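Local coordinates for PTS system, cellobiose-specific IIA component (Bacillus anthracis, PDB 3K1S), which probably relays a phosphoryl group to the cognate IIB component during cellobiose uptake, as other IIA proteins of the lactose/cellobiose phosphotransferase family do, at residues P12-L15 against I16-S19; E28-Q31 against F32-G36; H57-T60 against E61-S65; A88-V91 against K92-A96. One frame throughout, in Å; residues are numbered along the deposited sequence.

Contact 1: P12-L15 against I16-S19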
ATOM      1  N   PRO A  12      15.348   6.736   8.887  1.00 25.28           N
ATOM      2  CA  PRO A  12      14.161   7.093   8.114  1.00 23.74           C
ATOM      3  C   PRO A  12      14.487   7.716   6.755  1.00 22.49           C
ATOM      4  O   PRO A  12      13.886   7.324   5.748  1.00 22.14           O
ATOM      5  CB  PRO A  12      13.440   8.079   9.030  1.00 24.14           C
ATOM      6  CG  PRO A  12      13.800   7.600  10.397  1.00 25.36           C
ATOM      7  CD  PRO A  12      15.239   7.178  10.290  1.00 22.72           C
ATOM      8  N   PHE A  13      15.435   8.654   6.722  1.00 22.18           N
ATOM      9  CA  PHE A  13      15.851   9.302   5.464  1.00 21.59           C
ATOM     10  C   PHE A  13      16.390   8.315   4.421  1.00 22.80           C
ATOM     11  O   PHE A  13      16.096   8.442   3.227  1.00 21.85           O
ATOM     12  CB  PHE A  13      16.891  10.398   5.721  1.00 20.26           C
ATOM     13  CG  PHE A  13      16.353  11.594   6.463  1.00 27.26           C
ATOM     14  CD1 PHE A  13      15.592  12.560   5.805  1.00 27.75           C
ATOM     15  CD2 PHE A  13      16.622  11.765   7.821  1.00 32.73           C
ATOM     16  CE1 PHE A  13      15.104  13.669   6.482  1.00 20.09           C
ATOM     17  CE2 PHE A  13      16.129  12.875   8.516  1.00 27.01           C
ATOM     18  CZ  PHE A  13      15.378  13.831   7.841  1.00 28.64           C
ATOM     19  N   GLN A  14      17.183   7.345   4.878  1.00 21.60           N
ATOM     20  CA  GLN A  14      17.770   6.330   4.006  1.00 24.11           C
ATOM     21  C   GLN A  14      16.697   5.401   3.452  1.00 24.72           C
ATOM     22  O   GLN A  14      16.741   5.020   2.281  1.00 24.79           O
ATOM     23  CB  GLN A  14      18.824   5.498   4.757  1.00 24.41           C
ATOM     24  CG  GLN A  14      20.036   6.289   5.264  1.00 27.58           C
ATOM     25  CD  GLN A  14      21.089   6.531   4.194  1.00 38.28           C
ATOM     26  OE1 GLN A  14      20.776   6.950   3.074  1.00 37.55           O
ATOM     27  NE2 GLN A  14      22.351   6.272   4.541  1.00 29.38           N
ATOM     28  N   LEU A  15      15.747   5.024   4.303  1.00 26.54           N
ATOM     29  CA  LEU A  15      14.630   4.182   3.882  1.00 26.10           C
ATOM     30  C   LEU A  15      13.769   4.881   2.834  1.00 22.73           C
ATOM     31  O   LEU A  15      13.309   4.254   1.888  1.00 26.18           O
ATOM     32  CB  LEU A  15      13.763   3.779   5.077  1.00 24.53           C
ATOM     33  CG  LEU A  15      14.271   2.685   6.014  1.00 24.60           C
ATOM     34  CD1 LEU A  15      13.349   2.583   7.216  1.00 28.53           C
ATOM     35  CD2 LEU A  15      14.385   1.339   5.316  1.00 27.28           C
ATOM     36  N   ILE A  16      13.555   6.178   3.018  1.00 22.76           N
ATOM     37  CA  ILE A  16      12.713   6.970   2.120  1.00 20.07           C
ATOM     38  C   ILE A  16      13.417   7.152   0.774  1.00 20.48           C
ATOM     39  O   ILE A  16      12.802   6.993  -0.287  1.00 20.91           O
ATOM     40  CB  ILE A  16      12.291   8.321   2.779  1.00 21.29           C
ATOM     41  CG1 ILE A  16      11.389   8.048   3.999  1.00 21.17           C
ATOM     42  CG2 ILE A  16      11.570   9.241   1.776  1.00 18.75           C
ATOM     43  CD1 ILE A  16      11.109   9.261   4.896  1.00 18.37           C
ATOM     44  N   LEU A  17      14.717   7.438   0.817  1.00 19.11           N
ATOM     45  CA  LEU A  17      15.509   7.571  -0.404  1.00 19.42           C
ATOM     46  C   LEU A  17      15.415   6.320  -1.288  1.00 20.62           C
ATOM     47  O   LEU A  17      15.013   6.405  -2.453  1.00 19.35           O
ATOM     48  CB  LEU A  17      16.975   7.883  -0.071  1.00 20.49           C
ATOM     49  CG  LEU A  17      17.964   8.075  -1.226  1.00 21.41           C
ATOM     50  CD1 LEU A  17      17.592   9.280  -2.072  1.00 24.77           C
ATOM     51  CD2 LEU A  17      19.377   8.226  -0.685  1.00 28.17           C
ATOM     52  N   ASN A  18      15.783   5.174  -0.717  1.00 19.03           N
ATOM     53  CA  ASN A  18      15.854   3.903  -1.439  1.00 22.03           C
ATOM     54  C   ASN A  18      14.482   3.363  -1.841  1.00 22.26           C
ATOM     55  O   ASN A  18      14.276   2.986  -2.997  1.00 25.12           O
ATOM     56  CB  ASN A  18      16.637   2.864  -0.618  1.00 20.41           C
ATOM     57  CG  ASN A  18      18.109   3.223  -0.481  1.00 23.42           C
ATOM     58  OD1 ASN A  18      18.914   2.954  -1.379  1.00 20.95           O
ATOM     59  ND2 ASN A  18      18.469   3.831   0.650  1.00 21.56           N
ATOM     60  N   SER A  19      13.553   3.328  -0.887  1.00 20.56           N
ATOM     61  CA  SER A  19      12.157   2.965  -1.160  1.00 22.01           C
ATOM     62  C   SER A  19      11.521   3.863  -2.220  1.00 20.13           C
ATOM     63  O   SER A  19      10.802   3.380  -3.094  1.00 23.80           O
ATOM     64  CB  SER A  19      11.317   3.029   0.121  1.00 20.02           C
ATOM     65  OG  SER A  19      11.797   2.117   1.091  1.00 27.21           O
TER
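Gln14 O takes two bonds from a single residue: Asn18 N reaches Gln14 O at 3.2 Å, and Asn18 ND2 reaches the same Gln14 O at 2.7 Å. The two donors arrive from opposite faces of the carbonyl plane, each tilted about 30° from it. Asn18 places CG beside the backbone N, anti to the carbonyl carbon (chi1 -67°), which folds the side chain back along the helix, and the oxygen of Gln14 lies close to the plane of its amide, 15° out of it. One residue further along, the scheme repeats with a hydroxyl. Ser19 N and Ser19 OG both bond Leu15 O, again from opposite faces, with OG at 2.7 Å from Leu15 O.

Ile16 leans back over the preceding turn in a different way. Its CG1 comes within 3.1 Å of Pro12 O, the oxygen that also accepts the backbone N-H of Ile16, and CD1 runs on past that carbonyl. Leu17 CD2 ends 4.2 Å from Gln14 OE1. Around this part of helix 10-34, Leu15 and Asn18 meet Phe58 of helix 38-67, while Ile16 and Ser19 face Ala81 and Leu85 of helix 76-108.

Asn18 and Ser19 thus spend hydrogen-bonding capacity on their own helix. For Ser19, the bond to Leu15 O gives a buried hydroxyl a partner beside Leu85; for Asn18, the bond from ND2 probably restrains the amide where the helix packs on Phe58.

Contact 2: E28-Q31 against F32-G36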
ATOM      1  N   GLU A  28       8.202   3.849 -13.497  1.00 26.16           N
ATOM      2  CA  GLU A  28       8.892   4.061 -14.771  1.00 25.06           C
ATOM      3  C   GLU A  28       8.733   2.829 -15.661  1.00 23.85           C
ATOM      4  O   GLU A  28       8.457   2.949 -16.858  1.00 23.94           O
ATOM      5  CB  GLU A  28      10.367   4.424 -14.544  1.00 24.56           C
ATOM      6  CG  GLU A  28      10.548   5.835 -13.926  1.00 28.22           C
ATOM      7  CD  GLU A  28      11.817   6.004 -13.081  1.00 29.05           C
ATOM      8  OE1 GLU A  28      12.646   5.070 -12.988  1.00 30.11           O
ATOM      9  OE2 GLU A  28      11.980   7.093 -12.495  1.00 32.28           O
ATOM     10  N   ALA A  29       8.870   1.651 -15.056  1.00 22.56           N
ATOM     11  CA  ALA A  29       8.676   0.375 -15.747  1.00 22.94           C
ATOM     12  C   ALA A  29       7.236   0.205 -16.228  1.00 24.96           C
ATOM     13  O   ALA A  29       6.996  -0.242 -17.357  1.00 26.64           O
ATOM     14  CB  ALA A  29       9.075  -0.787 -14.847  1.00 22.63           C
ATOM     15  N   LEU A  30       6.285   0.557 -15.367  1.00 24.77           N
ATOM     16  CA  LEU A  30       4.874   0.501 -15.720  1.00 26.02           C
ATOM     17  C   LEU A  30       4.643   1.371 -16.953  1.00 28.26           C
ATOM     18  O   LEU A  30       4.066   0.911 -17.947  1.00 29.65           O
ATOM     19  CB  LEU A  30       3.995   0.944 -14.544  1.00 24.40           C
ATOM     20  CG  LEU A  30       2.488   0.660 -14.595  1.00 31.05           C
ATOM     21  CD1 LEU A  30       1.874   0.763 -13.211  1.00 27.97           C
ATOM     22  CD2 LEU A  30       1.766   1.595 -15.567  1.00 36.95           C
ATOM     23  N   GLN A  31       5.130   2.612 -16.899  1.00 24.55           N
ATOM     24  CA  GLN A  31       5.008   3.544 -18.020  1.00 26.23           C
ATOM     25  C   GLN A  31       5.662   3.037 -19.316  1.00 26.05           C
ATOM     26  O   GLN A  31       5.100   3.217 -20.397  1.00 27.51           O
ATOM     27  CB  GLN A  31       5.547   4.930 -17.645  1.00 24.22           C
ATOM     28  CG  GLN A  31       5.563   5.930 -18.806  1.00 33.81           C
ATOM     29  CD  GLN A  31       4.171   6.440 -19.177  1.00 46.46           C
ATOM     30  OE1 GLN A  31       3.581   7.249 -18.457  1.00 55.51           O
ATOM     31  NE2 GLN A  31       3.649   5.975 -20.309  1.00 37.43           N
ATOM     32  N   PHE A  32       6.848   2.434 -19.209  1.00 25.29           N
ATOM     33  CA  PHE A  32       7.512   1.811 -20.366  1.00 26.71           C
ATOM     34  C   PHE A  32       6.629   0.736 -21.007  1.00 27.57           C
ATOM     35  O   PHE A  32       6.392   0.758 -22.213  1.00 28.42           O
ATOM     36  CB  PHE A  32       8.861   1.182 -19.978  1.00 25.66           C
ATOM     37  CG  PHE A  32       9.978   2.174 -19.782  1.00 27.58           C
ATOM     38  CD1 PHE A  32      10.199   3.199 -20.699  1.00 27.66           C
ATOM     39  CD2 PHE A  32      10.831   2.063 -18.689  1.00 26.44           C
ATOM     40  CE1 PHE A  32      11.238   4.106 -20.520  1.00 26.15           C
ATOM     41  CE2 PHE A  32      11.873   2.962 -18.503  1.00 25.19           C
ATOM     42  CZ  PHE A  32      12.078   3.987 -19.419  1.00 25.54           C
ATOM     43  N   ALA A  33       6.152  -0.199 -20.189  1.00 27.99           N
ATOM     44  CA  ALA A  33       5.314  -1.297 -20.662  1.00 28.74           C
ATOM     45  C   ALA A  33       4.074  -0.773 -21.383  1.00 31.20           C
ATOM     46  O   ALA A  33       3.662  -1.317 -22.416  1.00 33.35           O
ATOM     47  CB  ALA A  33       4.921  -2.202 -19.499  1.00 26.95           C
ATOM     48  N   LYS A  34       3.492   0.288 -20.831  1.00 32.14           N
ATOM     49  CA  LYS A  34       2.319   0.938 -21.404  1.00 34.34           C
ATOM     50  C   LYS A  34       2.589   1.438 -22.825  1.00 35.05           C
ATOM     51  O   LYS A  34       1.672   1.529 -23.641  1.00 35.77           O
ATOM     52  CB  LYS A  34       1.882   2.100 -20.514  1.00 32.54           C
ATOM     53  CG  LYS A  34       0.457   2.565 -20.766  1.00 41.91           C
ATOM     54  CD  LYS A  34       0.174   3.924 -20.130  1.00 42.56           C
ATOM     55  CE  LYS A  34      -0.125   3.809 -18.649  1.00 33.19           C
ATOM     56  NZ  LYS A  34      -0.798   5.037 -18.152  1.00 38.80           N
ATOM     57  N   GLN A  35       3.850   1.765 -23.104  1.00 33.76           N
ATOM     58  CA  GLN A  35       4.264   2.237 -24.429  1.00 34.64           C
ATOM     59  C   GLN A  35       4.759   1.098 -25.315  1.00 33.55           C
ATOM     60  O   GLN A  35       5.195   1.327 -26.444  1.00 35.04           O
ATOM     61  CB  GLN A  35       5.364   3.293 -24.302  1.00 34.31           C
ATOM     62  CG  GLN A  35       4.910   4.616 -23.716  1.00 33.10           C
ATOM     63  CD  GLN A  35       6.080   5.493 -23.313  1.00 31.91           C
ATOM     64  OE1 GLN A  35       6.905   5.875 -24.147  1.00 29.63           O
ATOM     65  NE2 GLN A  35       6.158   5.816 -22.028  1.00 27.36           N
ATOM     66  N   GLY A  36       4.693  -0.124 -24.796  1.00 32.28           N
ATOM     67  CA  GLY A  36       5.170  -1.293 -25.517  1.00 31.93           C
ATOM     68  C   GLY A  36       6.678  -1.438 -25.456  1.00 32.40           C
ATOM     69  O   GLY A  36       7.257  -2.234 -26.199  1.00 33.04           O
TER
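Phe32 sets its ring alongside the carbonyl of Glu28, with CD2 3.1 Å from Glu28 O. That oxygen also accepts the backbone N-H of Phe32 at 2.9 Å from Phe32 N, so ring and amide meet the same group. The ring gets there with CG beside the backbone N (chi1 -76°), and Glu40 of helix 38-67 touches it too.

Gln31 and Gln35 sit one turn apart on the exposed side. Gln31 O receives two weak bonds, from Gln35 N at 3.3 Å and from Gln35 NE2 at 3.2 Å. Lys34 runs along Leu30 toward the second subunit: its CE passes 4.2 Å from Leu30 CD2, and NZ makes salt bridges to Glu97 and Asp100 of that subunit. Ala29 and Ala33 pack on Ile99 of helix 76-108, and Leu30 on Phe98.

Helix 10-34 ends here in a Schellman motif, with Gly36 at positive phi (79°) and its N bonded to Ala33 O at 2.9 Å. The chemistry divides accordingly: Ala29, Leu30 and Ala33 face the bundle, the lysine ties the helix end to a neighbouring subunit's acids, and Gln35 adds weak bonds to the final turn.

Contact 3: H57-T60 against E61-S65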
ATOM      1  N   HIS A  57      18.181  -3.688   3.686  1.00 28.43           N
ATOM      2  CA  HIS A  57      19.346  -3.696   4.566  1.00 30.74           C
ATOM      3  C   HIS A  57      19.132  -2.893   5.853  1.00 30.49           C
ATOM      4  O   HIS A  57      19.526  -3.350   6.929  1.00 30.40           O
ATOM      5  CB  HIS A  57      20.605  -3.223   3.835  1.00 31.87           C
ATOM      6  CG  HIS A  57      21.051  -4.146   2.741  1.00 42.80           C
ATOM      7  ND1 HIS A  57      21.222  -5.501   2.932  1.00 51.94           N
ATOM      8  CD2 HIS A  57      21.373  -3.905   1.448  1.00 48.48           C
ATOM      9  CE1 HIS A  57      21.624  -6.055   1.801  1.00 53.54           C
ATOM     10  NE2 HIS A  57      21.722  -5.109   0.885  1.00 53.39           N
ATOM     11  N   PHE A  58      18.523  -1.707   5.740  1.00 29.27           N
ATOM     12  CA  PHE A  58      18.223  -0.862   6.906  1.00 28.25           C
ATOM     13  C   PHE A  58      17.117  -1.472   7.766  1.00 29.52           C
ATOM     14  O   PHE A  58      17.150  -1.379   8.996  1.00 31.73           O
ATOM     15  CB  PHE A  58      17.812   0.557   6.484  1.00 27.76           C
ATOM     16  CG  PHE A  58      18.860   1.286   5.696  1.00 27.89           C
ATOM     17  CD1 PHE A  58      19.915   1.923   6.340  1.00 29.46           C
ATOM     18  CD2 PHE A  58      18.784   1.346   4.308  1.00 25.56           C
ATOM     19  CE1 PHE A  58      20.900   2.598   5.608  1.00 30.16           C
ATOM     20  CE2 PHE A  58      19.761   2.012   3.570  1.00 29.55           C
ATOM     21  CZ  PHE A  58      20.823   2.639   4.223  1.00 28.61           C
ATOM     22  N   GLN A  59      16.137  -2.082   7.109  1.00 27.57           N
ATOM     23  CA  GLN A  59      15.035  -2.751   7.789  1.00 28.81           C
ATOM     24  C   GLN A  59      15.526  -3.818   8.776  1.00 29.95           C
ATOM     25  O   GLN A  59      15.148  -3.810   9.957  1.00 30.77           O
ATOM     26  CB  GLN A  59      14.081  -3.380   6.766  1.00 28.31           C
ATOM     27  CG  GLN A  59      12.733  -3.795   7.341  1.00 26.34           C
ATOM     28  CD  GLN A  59      12.012  -2.641   8.012  1.00 30.63           C
ATOM     29  OE1 GLN A  59      12.448  -1.491   7.921  1.00 33.80           O
ATOM     30  NE2 GLN A  59      10.903  -2.941   8.692  1.00 28.59           N
ATOM     31  N   THR A  60      16.360  -4.729   8.287  1.00 26.71           N
ATOM     32  CA  THR A  60      16.865  -5.833   9.103  1.00 27.93           C
ATOM     33  C   THR A  60      17.627  -5.302  10.312  1.00 27.66           C
ATOM     34  O   THR A  60      17.387  -5.734  11.440  1.00 28.10           O
ATOM     35  CB  THR A  60      17.762  -6.786   8.286  1.00 28.21           C
ATOM     36  OG1 THR A  60      17.194  -6.984   6.987  1.00 26.96           O
ATOM     37  CG2 THR A  60      17.904  -8.136   8.991  1.00 29.36           C
ATOM     38  N   GLU A  61      18.532  -4.357  10.073  1.00 28.49           N
ATOM     39  CA  GLU A  61      19.276  -3.715  11.157  1.00 31.41           C
ATOM     40  C   GLU A  61      18.361  -3.062  12.195  1.00 29.08           C
ATOM     41  O   GLU A  61      18.651  -3.073  13.392  1.00 32.68           O
ATOM     42  CB  GLU A  61      20.252  -2.677  10.602  1.00 32.46           C
ATOM     43  CG  GLU A  61      21.093  -1.995  11.676  1.00 38.27           C
ATOM     44  CD  GLU A  61      21.755  -2.986  12.618  1.00 39.84           C
ATOM     45  OE1 GLU A  61      22.453  -3.893  12.119  1.00 41.84           O
ATOM     46  OE2 GLU A  61      21.574  -2.857  13.853  1.00 41.68           O
ATOM     47  N   LEU A  62      17.257  -2.497  11.724  1.00 24.85           N
ATOM     48  CA  LEU A  62      16.322  -1.790  12.574  1.00 25.91           C
ATOM     49  C   LEU A  62      15.577  -2.778  13.469  1.00 26.24           C
ATOM     50  O   LEU A  62      15.605  -2.653  14.694  1.00 24.93           O
ATOM     51  CB  LEU A  62      15.356  -0.961  11.717  1.00 25.03           C
ATOM     52  CG  LEU A  62      14.487   0.130  12.345  1.00 28.60           C
ATOM     53  CD1 LEU A  62      15.322   1.182  13.061  1.00 29.76           C
ATOM     54  CD2 LEU A  62      13.620   0.775  11.272  1.00 26.91           C
ATOM     55  N   ILE A  63      14.939  -3.773  12.854  1.00 25.22           N
ATOM     56  CA  ILE A  63      14.255  -4.832  13.590  1.00 24.70           C
ATOM     57  C   ILE A  63      15.184  -5.510  14.600  1.00 26.41           C
ATOM     58  O   ILE A  63      14.814  -5.678  15.769  1.00 27.17           O
ATOM     59  CB  ILE A  63      13.631  -5.899  12.638  1.00 24.62           C
ATOM     60  CG1 ILE A  63      12.674  -5.246  11.625  1.00 28.19           C
ATOM     61  CG2 ILE A  63      12.934  -7.011  13.430  1.00 29.66           C
ATOM     62  CD1 ILE A  63      11.641  -4.302  12.231  1.00 30.06           C
ATOM     63  N   GLN A  64      16.382  -5.890  14.153  1.00 24.71           N
ATOM     64  CA  GLN A  64      17.335  -6.586  15.020  1.00 25.80           C
ATOM     65  C   GLN A  64      17.770  -5.733  16.226  1.00 26.37           C
ATOM     66  O   GLN A  64      17.870  -6.246  17.336  1.00 27.33           O
ATOM     67  CB  GLN A  64      18.541  -7.090  14.225  1.00 26.04           C
ATOM     68  CG  GLN A  64      19.446  -8.064  14.984  1.00 31.03           C
ATOM     69  CD  GLN A  64      18.720  -9.297  15.528  1.00 34.81           C
ATOM     70  OE1 GLN A  64      17.632  -9.659  15.065  1.00 32.19           O
ATOM     71  NE2 GLN A  64      19.330  -9.949  16.512  1.00 29.12           N
ATOM     72  N   SER A  65      18.015  -4.443  16.004  1.00 25.88           N
ATOM     73  CA  SER A  65      18.252  -3.495  17.101  1.00 29.64           C
ATOM     74  C   SER A  65      17.236  -3.710  18.220  1.00 30.64           C
ATOM     75  O   SER A  65      17.613  -3.923  19.376  1.00 32.53           O
ATOM     76  CB  SER A  65      18.159  -2.048  16.609  1.00 29.91           C
ATOM     77  OG  SER A  65      19.211  -1.743  15.724  1.00 37.99           O
TER
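Glu61 opens the second segment on helix 38-67, one of the three long helices of the antiparallel bundle. Its backbone N makes a weak bond to His57 O at 3.4 Å. With CG anti to the backbone N and a bend at chi2 (50°), the side chain leads away from the preceding turn, and OE2 forms a salt bridge with Arg68.

Leu62 follows on the buried side. Its CB lies 3.3 Å from Phe58 O, the oxygen that accepts its N-H, and Leu62 N also makes a weak second bond to Gln59 O. The side chain packs on Leu78 and Gln82 of helix 76-108 and on Val76 of the third subunit.

Ile63 carries the main side-chain contact. Its N-H points nearly straight at Gln59 O (173° at the hydrogen), and CG1 lies 3.3 Å from the same oxygen. CD1 then reaches 3.9 Å from Gln59 NE2, the amide slanting across the end of Ile63. Gln59 meets it by bending at chi2 (56°), while its OE1 bonds Gln82 NE2 of helix 76-108, which anchors this buried amide. In the third subunit, His80 lies against Gln59 and Val76 touches Ile63.

Gln64 returns to the outer surface; its N bonds Thr60 O at 2.9 Å and its CB rests 3.3 Å from that oxygen. The OG1 of Thr60 itself turns back to His56 O.

Ser65 finishes the run by gripping Glu61 O twice, N and OG coming from opposite faces of the carbonyl, with Ser65 OG 2.7 Å from Glu61 O.

Contact 4: A88-V91 against K92-A96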
ATOM      1  N   ALA A  88       6.562   0.697  -1.532  1.00 24.18           N
ATOM      2  CA  ALA A  88       7.427   0.374  -2.672  1.00 22.01           C
ATOM      3  C   ALA A  88       7.312  -1.099  -3.049  1.00 22.84           C
ATOM      4  O   ALA A  88       7.223  -1.448  -4.225  1.00 25.12           O
ATOM      5  CB  ALA A  88       8.876   0.736  -2.353  1.00 21.21           C
ATOM      6  N   ILE A  89       7.307  -1.960  -2.038  1.00 22.78           N
ATOM      7  CA  ILE A  89       7.150  -3.397  -2.237  1.00 21.16           C
ATOM      8  C   ILE A  89       5.798  -3.697  -2.907  1.00 21.85           C
ATOM      9  O   ILE A  89       5.722  -4.494  -3.843  1.00 21.75           O
ATOM     10  CB  ILE A  89       7.315  -4.164  -0.888  1.00 20.00           C
ATOM     11  CG1 ILE A  89       8.770  -4.087  -0.406  1.00 20.99           C
ATOM     12  CG2 ILE A  89       6.873  -5.610  -1.010  1.00 20.50           C
ATOM     13  CD1 ILE A  89       8.983  -4.443   1.078  1.00 19.37           C
ATOM     14  N   THR A  90       4.739  -3.050  -2.428  1.00 21.92           N
ATOM     15  CA  THR A  90       3.404  -3.253  -2.991  1.00 22.25           C
ATOM     16  C   THR A  90       3.322  -2.752  -4.429  1.00 21.94           C
ATOM     17  O   THR A  90       2.783  -3.441  -5.294  1.00 23.73           O
ATOM     18  CB  THR A  90       2.309  -2.602  -2.116  1.00 21.50           C
ATOM     19  OG1 THR A  90       2.226  -3.312  -0.876  1.00 23.40           O
ATOM     20  CG2 THR A  90       0.951  -2.650  -2.809  1.00 20.91           C
ATOM     21  N   VAL A  91       3.866  -1.564  -4.679  1.00 21.48           N
ATOM     22  CA  VAL A  91       3.846  -0.969  -6.019  1.00 21.96           C
ATOM     23  C   VAL A  91       4.639  -1.807  -7.029  1.00 22.40           C
ATOM     24  O   VAL A  91       4.180  -2.036  -8.143  1.00 22.34           O
ATOM     25  CB  VAL A  91       4.331   0.505  -6.000  1.00 22.77           C
ATOM     26  CG1 VAL A  91       4.406   1.078  -7.402  1.00 22.45           C
ATOM     27  CG2 VAL A  91       3.395   1.356  -5.139  1.00 21.20           C
ATOM     28  N   LYS A  92       5.825  -2.266  -6.636  1.00 22.09           N
ATOM     29  CA  LYS A  92       6.618  -3.137  -7.488  1.00 23.68           C
ATOM     30  C   LYS A  92       5.847  -4.414  -7.829  1.00 25.89           C
ATOM     31  O   LYS A  92       5.781  -4.817  -8.995  1.00 27.16           O
ATOM     32  CB  LYS A  92       7.956  -3.477  -6.826  1.00 23.57           C
ATOM     33  CG  LYS A  92       8.841  -4.400  -7.653  1.00 27.40           C
ATOM     34  CD  LYS A  92      10.077  -4.812  -6.872  1.00 33.51           C
ATOM     35  CE  LYS A  92      10.784  -5.981  -7.527  1.00 37.86           C
ATOM     36  NZ  LYS A  92      10.000  -7.244  -7.416  1.00 48.59           N
ATOM     37  N   GLU A  93       5.259  -5.036  -6.809  1.00 25.24           N
ATOM     38  CA  GLU A  93       4.528  -6.286  -6.980  1.00 26.93           C
ATOM     39  C   GLU A  93       3.346  -6.134  -7.936  1.00 27.14           C
ATOM     40  O   GLU A  93       3.076  -7.026  -8.739  1.00 30.00           O
ATOM     41  CB  GLU A  93       4.059  -6.833  -5.624  1.00 27.69           C
ATOM     42  CG  GLU A  93       3.443  -8.225  -5.698  1.00 31.86           C
ATOM     43  CD  GLU A  93       3.268  -8.890  -4.341  1.00 36.45           C
ATOM     44  OE1 GLU A  93       3.206  -8.180  -3.314  1.00 33.67           O
ATOM     45  OE2 GLU A  93       3.184 -10.139  -4.308  1.00 41.20           O
ATOM     46  N   LEU A  94       2.638  -5.017  -7.847  1.00 26.91           N
ATOM     47  CA  LEU A  94       1.483  -4.803  -8.718  1.00 27.68           C
ATOM     48  C   LEU A  94       1.874  -4.301 -10.108  1.00 27.57           C
ATOM     49  O   LEU A  94       1.230  -4.648 -11.103  1.00 28.12           O
ATOM     50  CB  LEU A  94       0.460  -3.886  -8.053  1.00 25.62           C
ATOM     51  CG  LEU A  94      -0.163  -4.483  -6.783  1.00 27.98           C
ATOM     52  CD1 LEU A  94      -1.066  -3.471  -6.098  1.00 22.77           C
ATOM     53  CD2 LEU A  94      -0.928  -5.783  -7.083  1.00 27.47           C
ATOM     54  N   ALA A  95       2.937  -3.504 -10.171  1.00 23.94           N
ATOM     55  CA  ALA A  95       3.450  -3.009 -11.440  1.00 23.88           C
ATOM     56  C   ALA A  95       3.892  -4.174 -12.331  1.00 24.81           C
ATOM     57  O   ALA A  95       3.706  -4.137 -13.547  1.00 27.44           O
ATOM     58  CB  ALA A  95       4.591  -2.032 -11.209  1.00 21.96           C
ATOM     59  N   ALA A  96       4.482  -5.198 -11.715  1.00 25.24           N
ATOM     60  CA  ALA A  96       4.768  -6.465 -12.389  1.00 25.42           C
ATOM     61  C   ALA A  96       3.521  -7.015 -13.073  1.00 26.52           C
ATOM     62  O   ALA A  96       3.589  -7.546 -14.189  1.00 27.68           O
ATOM     63  CB  ALA A  96       5.309  -7.486 -11.393  1.00 25.93           C
TER
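Thr90 and Leu94 form the close-packed side, running alongside one another in the same direction, with Thr90 CG2 3.9 Å from Leu94 CD1. Leu94 keeps CG beside its backbone N (chi1 -64°), and this lays CG 3.5 Å from Thr90 O, the carbonyl that accepts its N-H. Leu94 also packs on Leu94 of both other subunits. Thr90 OG1 bonds Asn87 OD1 and Arg23 NH2 of the third subunit, so a buried hydroxyl finds partners across the interface. On the face toward helix 10-34, Ala95 CB sits 3.1 Å from Val91 O, while Val91 packs on Ala26 and Met27.

Lys92 and Glu93 make the looser side within the helix: only their CB atoms touch the previous turn, Lys92 CB 3.4 Å from Ala88 O and Glu93 CB 3.4 Å from Ile89 O. Their ends are taken up elsewhere. Lys92, CG anti to the backbone N (chi1 179°), crosses Met45, Lys49 and Ile52 of helix 38-67, and Glu93 OE1 forms a salt bridge with Arg23 NE of the third subunit.

Leucine meeting leucine from three chains, with polar groups bridging subunits beside it, is the arrangement of a trimer core built from helical bundles, the assembly known for lactose/cellobiose-type IIA proteins.

All four contacts are short runs of about two turns, contact 2 at a helix end: contacts 1 and 2 lie on helix 10-34, contact 3 on helix 38-67 and contact 4 on helix 76-108. Contact 4 is the buried one, at the trimer core; the others are partly buried, and contacts 2 and 3 lie on opposite sides of the chain's centre, about 33 Å apart between centres. Contact 1 touches contact 3 through Phe58 and contact 4 through Ala88. Strong side-chain bonds to helix carbonyls mark contacts 1 and 3, and contact 2 has only a weak one. Salt bridges to other subunits belong to contacts 2 and 4; contact 3 meets a subunit by packing.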